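PDB 1YUZ: nigerythrin from Desulfovibrio vulgaris subsp. vulgaris, which shows NADH peroxidase activity in vitro, as a rubrerythrin that combines a hemerythrin-like diiron centre with a rubredoxin-like iron site. Local coordinates for the interface of chains A and B. Sequence-based numbering; all coordinates share one arbitrary frame. Chains: chain A/B, Nigerythrin.

Contacts 1 and 2 lie in the two-fold interface of the nigerythrin homodimer, their C-alpha centres about 21 Å apart. Both draw on helices 104-133 (104-132 in chain B) and 136-161, and they share two positions with the chains exchanged: A:Tyr160 and B:Ser120 in contact 1, B:Tyr160 and A:Ser120 in contact 2. By symmetry, each patch therefore adjoins the twin of the other around one tyrosine. Contact 1 contributes mainly aliphatic packing and a water bridge, contact 2 mainly direct hydrogen bonds, and N-terminal loop residues take part in each. The same helices carry iron ligands, which suggests that the interface lies near the diiron centres.

Contact 1: the interface of chains A and B. Residues chain A 106, 109, 160; chain B 17-19, 120.
A:Leu106 lays its forked end against the backbone of the B:Asn17 to B:Val19 loop. Its branches divide the work: CD1 meets the carbonyl O of B:Met18 at 3.7 Å, whereas CD2 faces the carbonyl O of B:Asn17 and the backbone N of B:Val19. CD2 also packs on the B:Val19 methyl CG1 at 3.8 Å. At the branch point, CG, like CD1, meets B:Asn17 CB at 3.9 Å, the two side chains crossing at about a right angle. A chi1 of -67° sets the leucine CG anti to the carbonyl carbon, and chi2 of 177° then turns the two methyls to the loop.

A second packing contact joins A:Ile109 to B:Ser120. The isoleucine CG1 and CG2 each meet B:Ser120 CB at 3.9 Å, and the hydroxyl OG is a van der Waals neighbour of CG2. Within chain A, the CD1 methyl of A:Ile109 covers one face of the A:Tyr160 ring, offset toward the rim, which may limit the ring's rotation.

A polar link here runs through water. Water 1, in the plane of the A:Tyr160 ring at its edge, is 2.6 Å from the phenol OH of that residue. The same water lies 2.8 Å from the carbonyl O of B:Asn17, so it connects the phenol hydroxyl to the loop backbone.

In the fold, A:Leu106 and A:Ile109 occupy the first turns of helix 104-133 and A:Tyr160 the end of helix 136-161; they face the partner's N-terminal loop and its helix 104-132.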
ATOM      1  N   LEU A 106      -0.430  12.417  -4.219  1.00  9.10           N
ATOM      2  CA  LEU A 106      -1.590  12.275  -3.347  1.00  8.91           C
ATOM      3  C   LEU A 106      -2.676  11.417  -3.995  1.00  8.79           C
ATOM      4  O   LEU A 106      -3.384  10.677  -3.309  1.00  8.60           O
ATOM      5  CB  LEU A 106      -2.146  13.652  -2.972  1.00  9.20           C
ATOM      6  CG  LEU A 106      -1.206  14.468  -2.078  1.00  9.39           C
ATOM      7  CD1 LEU A 106      -1.809  15.840  -1.810  1.00  9.59           C
ATOM      8  CD2 LEU A 106      -0.961  13.720  -0.768  1.00  9.77           C
ATOM      9  N   ILE A 109      -1.826   7.859  -3.482  1.00  8.39           N
ATOM     10  CA  ILE A 109      -2.128   7.470  -2.108  1.00  8.61           C
ATOM     11  C   ILE A 109      -3.635   7.280  -1.937  1.00  8.69           C
ATOM     12  O   ILE A 109      -4.069   6.308  -1.322  1.00  8.55           O
ATOM     13  CB  ILE A 109      -1.620   8.531  -1.101  1.00  8.76           C
ATOM     14  CG1 ILE A 109      -0.087   8.547  -1.097  1.00  8.79           C
ATOM     15  CG2 ILE A 109      -2.176   8.252   0.293  1.00  8.92           C
ATOM     16  CD1 ILE A 109       0.561   7.283  -0.550  1.00  9.20           C
ATOM     17  N   TYR A 160       4.246   5.340  -6.495  1.00  8.36           N
ATOM     18  CA  TYR A 160       4.494   6.439  -5.567  1.00  8.38           C
ATOM     19  C   TYR A 160       5.974   6.460  -5.177  1.00  8.64           C
ATOM     20  O   TYR A 160       6.615   7.510  -5.191  1.00  8.66           O
ATOM     21  CB  TYR A 160       3.622   6.251  -4.323  1.00  8.09           C
ATOM     22  CG  TYR A 160       3.734   7.324  -3.260  1.00  7.97           C
ATOM     23  CD1 TYR A 160       2.896   8.443  -3.274  1.00  7.80           C
ATOM     24  CD2 TYR A 160       4.619   7.179  -2.196  1.00  7.86           C
ATOM     25  CE1 TYR A 160       2.933   9.382  -2.246  1.00  7.87           C
ATOM     26  CE2 TYR A 160       4.664   8.108  -1.165  1.00  7.77           C
ATOM     27  CZ  TYR A 160       3.817   9.206  -1.191  1.00  7.76           C
ATOM     28  OH  TYR A 160       3.846  10.088  -0.136  1.00  7.98           O
TER
ATOM     29  N   ASN B  17       4.082  15.676  -0.706  1.00 11.54           N
ATOM     30  CA  ASN B  17       2.896  16.425  -0.327  1.00 12.04           C
ATOM     31  C   ASN B  17       2.141  15.765   0.817  1.00 12.25           C
ATOM     32  O   ASN B  17       2.169  14.543   0.983  1.00 12.19           O
ATOM     33  CB  ASN B  17       1.973  16.603  -1.533  1.00 12.37           C
ATOM     34  CG  ASN B  17       2.587  17.482  -2.598  1.00 12.68           C
ATOM     35  OD1 ASN B  17       2.969  18.620  -2.326  1.00 13.22           O
ATOM     36  ND2 ASN B  17       2.696  16.961  -3.811  1.00 12.95           N
ATOM     37  N   MET B  18       1.489  16.595   1.623  1.00 12.66           N
ATOM     38  CA  MET B  18       0.699  16.124   2.751  1.00 13.09           C
ATOM     39  C   MET B  18      -0.756  16.084   2.307  1.00 13.39           C
ATOM     40  O   MET B  18      -1.225  16.999   1.631  1.00 13.36           O
ATOM     41  CB  MET B  18       0.843  17.084   3.937  1.00 13.43           C
ATOM     42  CG  MET B  18      -0.107  16.813   5.094  1.00 13.66           C
ATOM     43  SD  MET B  18      -0.263  18.214   6.232  1.00 14.27           S
ATOM     44  CE  MET B  18      -1.554  19.153   5.416  1.00 14.26           C
ATOM     45  N   VAL B  19      -1.468  15.022   2.670  1.00 13.65           N
ATOM     46  CA  VAL B  19      -2.874  14.917   2.308  1.00 14.23           C
ATOM     47  C   VAL B  19      -3.584  16.150   2.870  1.00 14.61           C
ATOM     48  O   VAL B  19      -3.365  16.529   4.023  1.00 14.53           O
ATOM     49  CB  VAL B  19      -3.510  13.628   2.884  1.00 14.20           C
ATOM     50  CG1 VAL B  19      -2.838  12.410   2.275  1.00 14.50           C
ATOM     51  CG2 VAL B  19      -3.380  13.598   4.399  1.00 14.42           C
ATOM     52  N   SER B 120       2.439   9.907   3.939  1.00  8.66           N
ATOM     53  CA  SER B 120       1.640  10.888   3.210  1.00  9.01           C
ATOM     54  C   SER B 120       0.950  11.933   4.067  1.00  9.14           C
ATOM     55  O   SER B 120       0.373  12.884   3.541  1.00  9.37           O
ATOM     56  CB  SER B 120       0.566  10.169   2.392  1.00  8.89           C
ATOM     57  OG  SER B 120      -0.423   9.617   3.248  1.00  8.80           O
TER
HETATM   58  O   HOH W   1       2.487  12.299  -0.654  1.00 10.39           O

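Contact 2: the interface of chains A and B. Residues chain A 15, 119-120, 146, 150-151; chain B 160-161.
The C-terminal end of helix 136-161 of chain B, with B:Tyr160 and B:Asn161, meets helices 104-133 and 136-161 of chain A and its N-terminal loop at A:Asn15. These helices belong to the ferritin-like diiron bundle of the rubrerythrins; A:Thr119 and A:Ser150 each follow an iron-ligating glutamate, A:Glu118 and A:Glu149.

B:Tyr160 points its phenol at A:Lys146, the two side chains approaching from opposite directions. The lysine NZ donates to the tyrosine OH at 2.9 Å. Bends at chi2 and chi4 bring NZ back to A:Thr119, where it donates to the carbonyl O at 2.8 Å and also to the hydroxyl OG1. OG1 in turn donates to the backbone O of A:Lys146. The threonine, which itself touches the ring with CG2, would thus steady the lysine amine toward the phenol. The phenol OH can donate to A:Asn15 O, 3.1 Å away.

A:Asn15 CB lies over one face of the B:Tyr160 ring, 4.0 Å from its centroid, in a CH-pi contact. Its amide, turned 47° from the ring plane, donates from ND2 to the backbone O of B:Tyr160, from above the carbonyl plane and with a markedly bent bond (132° at H). ND2 also reaches B:Asn161 O through water 2.

B:Asn161 ND2 donates to the carbonyl O of A:Ser150 at 3.0 Å. This bond is fairly straight (160° at H) and in the plane of the asparagine amide, although it arrives well above the plane of the serine carbonyl. The pair of A:Ser150 OG and B:Asn161 OD1, 2.6 Å apart, is a very short and doubtful hydrogen bond.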
ATOM      1  N   ASN A  15      -5.668 -14.415   2.912  1.00 10.81           N
ATOM      2  CA  ASN A  15      -5.770 -12.965   3.026  1.00 10.53           C
ATOM      3  C   ASN A  15      -7.190 -12.499   2.712  1.00 10.50           C
ATOM      4  O   ASN A  15      -7.401 -11.457   2.092  1.00 10.43           O
ATOM      5  CB  ASN A  15      -4.735 -12.250   2.133  1.00 10.31           C
ATOM      6  CG  ASN A  15      -4.834 -12.630   0.665  1.00 10.10           C
ATOM      7  OD1 ASN A  15      -5.603 -13.506   0.276  1.00 10.02           O
ATOM      8  ND2 ASN A  15      -4.038 -11.962  -0.162  1.00 10.11           N
ATOM      9  N   THR A 119     -10.100  -4.299  -0.797  1.00  8.89           N
ATOM     10  CA  THR A 119      -9.545  -5.634  -0.645  1.00  8.68           C
ATOM     11  C   THR A 119      -9.612  -6.207   0.765  1.00  8.72           C
ATOM     12  O   THR A 119      -9.673  -7.422   0.926  1.00  8.78           O
ATOM     13  CB  THR A 119      -8.067  -5.692  -1.116  1.00  8.45           C
ATOM     14  OG1 THR A 119      -7.738  -7.043  -1.464  1.00  8.29           O
ATOM     15  CG2 THR A 119      -7.118  -5.238  -0.003  1.00  8.31           C
ATOM     16  N   SER A 120      -9.616  -5.344   1.776  1.00  8.98           N
ATOM     17  CA  SER A 120      -9.610  -5.814   3.160  1.00  9.19           C
ATOM     18  C   SER A 120     -10.887  -5.583   3.953  1.00  9.44           C
ATOM     19  O   SER A 120     -11.050  -6.133   5.045  1.00  9.50           O
ATOM     20  CB  SER A 120      -8.447  -5.162   3.915  1.00  9.20           C
ATOM     21  OG  SER A 120      -8.699  -3.785   4.138  1.00  9.08           O
ATOM     22  N   LYS A 146     -11.712  -8.719  -5.379  1.00  8.63           N
ATOM     23  CA  LYS A 146     -10.922  -8.542  -4.166  1.00  8.44           C
ATOM     24  C   LYS A 146      -9.432  -8.763  -4.409  1.00  8.47           C
ATOM     25  O   LYS A 146      -8.601  -7.980  -3.949  1.00  8.30           O
ATOM     26  CB  LYS A 146     -11.438  -9.500  -3.083  1.00  8.46           C
ATOM     27  CG  LYS A 146     -10.652  -9.519  -1.776  1.00  8.42           C
ATOM     28  CD  LYS A 146      -9.505 -10.524  -1.836  1.00  8.32           C
ATOM     29  CE  LYS A 146      -8.857 -10.743  -0.470  1.00  8.31           C
ATOM     30  NZ  LYS A 146      -8.098  -9.548   0.010  1.00  8.22           N
ATOM     31  N   SER A 150      -5.904  -5.644  -4.200  1.00  8.02           N
ATOM     32  CA  SER A 150      -4.660  -5.581  -3.449  1.00  7.98           C
ATOM     33  C   SER A 150      -3.476  -5.447  -4.409  1.00  7.94           C
ATOM     34  O   SER A 150      -2.462  -4.849  -4.059  1.00  7.74           O
ATOM     35  CB  SER A 150      -4.515  -6.797  -2.525  1.00  8.21           C
ATOM     36  OG  SER A 150      -4.659  -8.011  -3.227  1.00  8.56           O
ATOM     37  N   VAL A 151      -3.610  -5.985  -5.620  1.00  7.99           N
ATOM     38  CA  VAL A 151      -2.558  -5.844  -6.621  1.00  8.12           C
ATOM     39  C   VAL A 151      -2.516  -4.364  -7.020  1.00  8.02           C
ATOM     40  O   VAL A 151      -1.443  -3.785  -7.167  1.00  8.11           O
ATOM     41  CB  VAL A 151      -2.840  -6.713  -7.874  1.00  8.23           C
ATOM     42  CG1 VAL A 151      -1.920  -6.305  -9.020  1.00  8.63           C
ATOM     43  CG2 VAL A 151      -2.625  -8.184  -7.539  1.00  8.59           C
TER
ATOM     44  N   TYR B 160       1.324  -9.128   1.481  1.00  7.76           N
ATOM     45  CA  TYR B 160      -0.096  -9.445   1.586  1.00  7.95           C
ATOM     46  C   TYR B 160      -0.557 -10.154   0.312  1.00  8.25           C
ATOM     47  O   TYR B 160      -1.267 -11.157   0.369  1.00  8.26           O
ATOM     48  CB  TYR B 160      -0.887  -8.149   1.785  1.00  7.66           C
ATOM     49  CG  TYR B 160      -2.389  -8.307   1.893  1.00  7.42           C
ATOM     50  CD1 TYR B 160      -3.005  -8.511   3.128  1.00  7.39           C
ATOM     51  CD2 TYR B 160      -3.200  -8.183   0.765  1.00  7.37           C
ATOM     52  CE1 TYR B 160      -4.391  -8.573   3.236  1.00  7.49           C
ATOM     53  CE2 TYR B 160      -4.585  -8.248   0.863  1.00  7.51           C
ATOM     54  CZ  TYR B 160      -5.170  -8.437   2.101  1.00  7.44           C
ATOM     55  OH  TYR B 160      -6.539  -8.453   2.203  1.00  7.99           O
ATOM     56  N   ASN B 161      -0.144  -9.636  -0.840  1.00  8.72           N
ATOM     57  CA  ASN B 161      -0.531 -10.236  -2.110  1.00  9.27           C
ATOM     58  C   ASN B 161       0.041 -11.634  -2.282  1.00  9.67           C
ATOM     59  O   ASN B 161      -0.585 -12.489  -2.907  1.00  9.81           O
ATOM     60  CB  ASN B 161      -0.095  -9.345  -3.271  1.00  9.51           C
ATOM     61  CG  ASN B 161      -0.920  -8.090  -3.359  1.00  9.75           C
ATOM     62  OD1 ASN B 161      -2.083  -8.093  -2.976  1.00 10.43           O
ATOM     63  ND2 ASN B 161      -0.338  -7.018  -3.866  1.00  9.74           N
TER
HETATM   64  O   HOH W   2      -3.407 -12.343  -3.041  1.00 11.61           O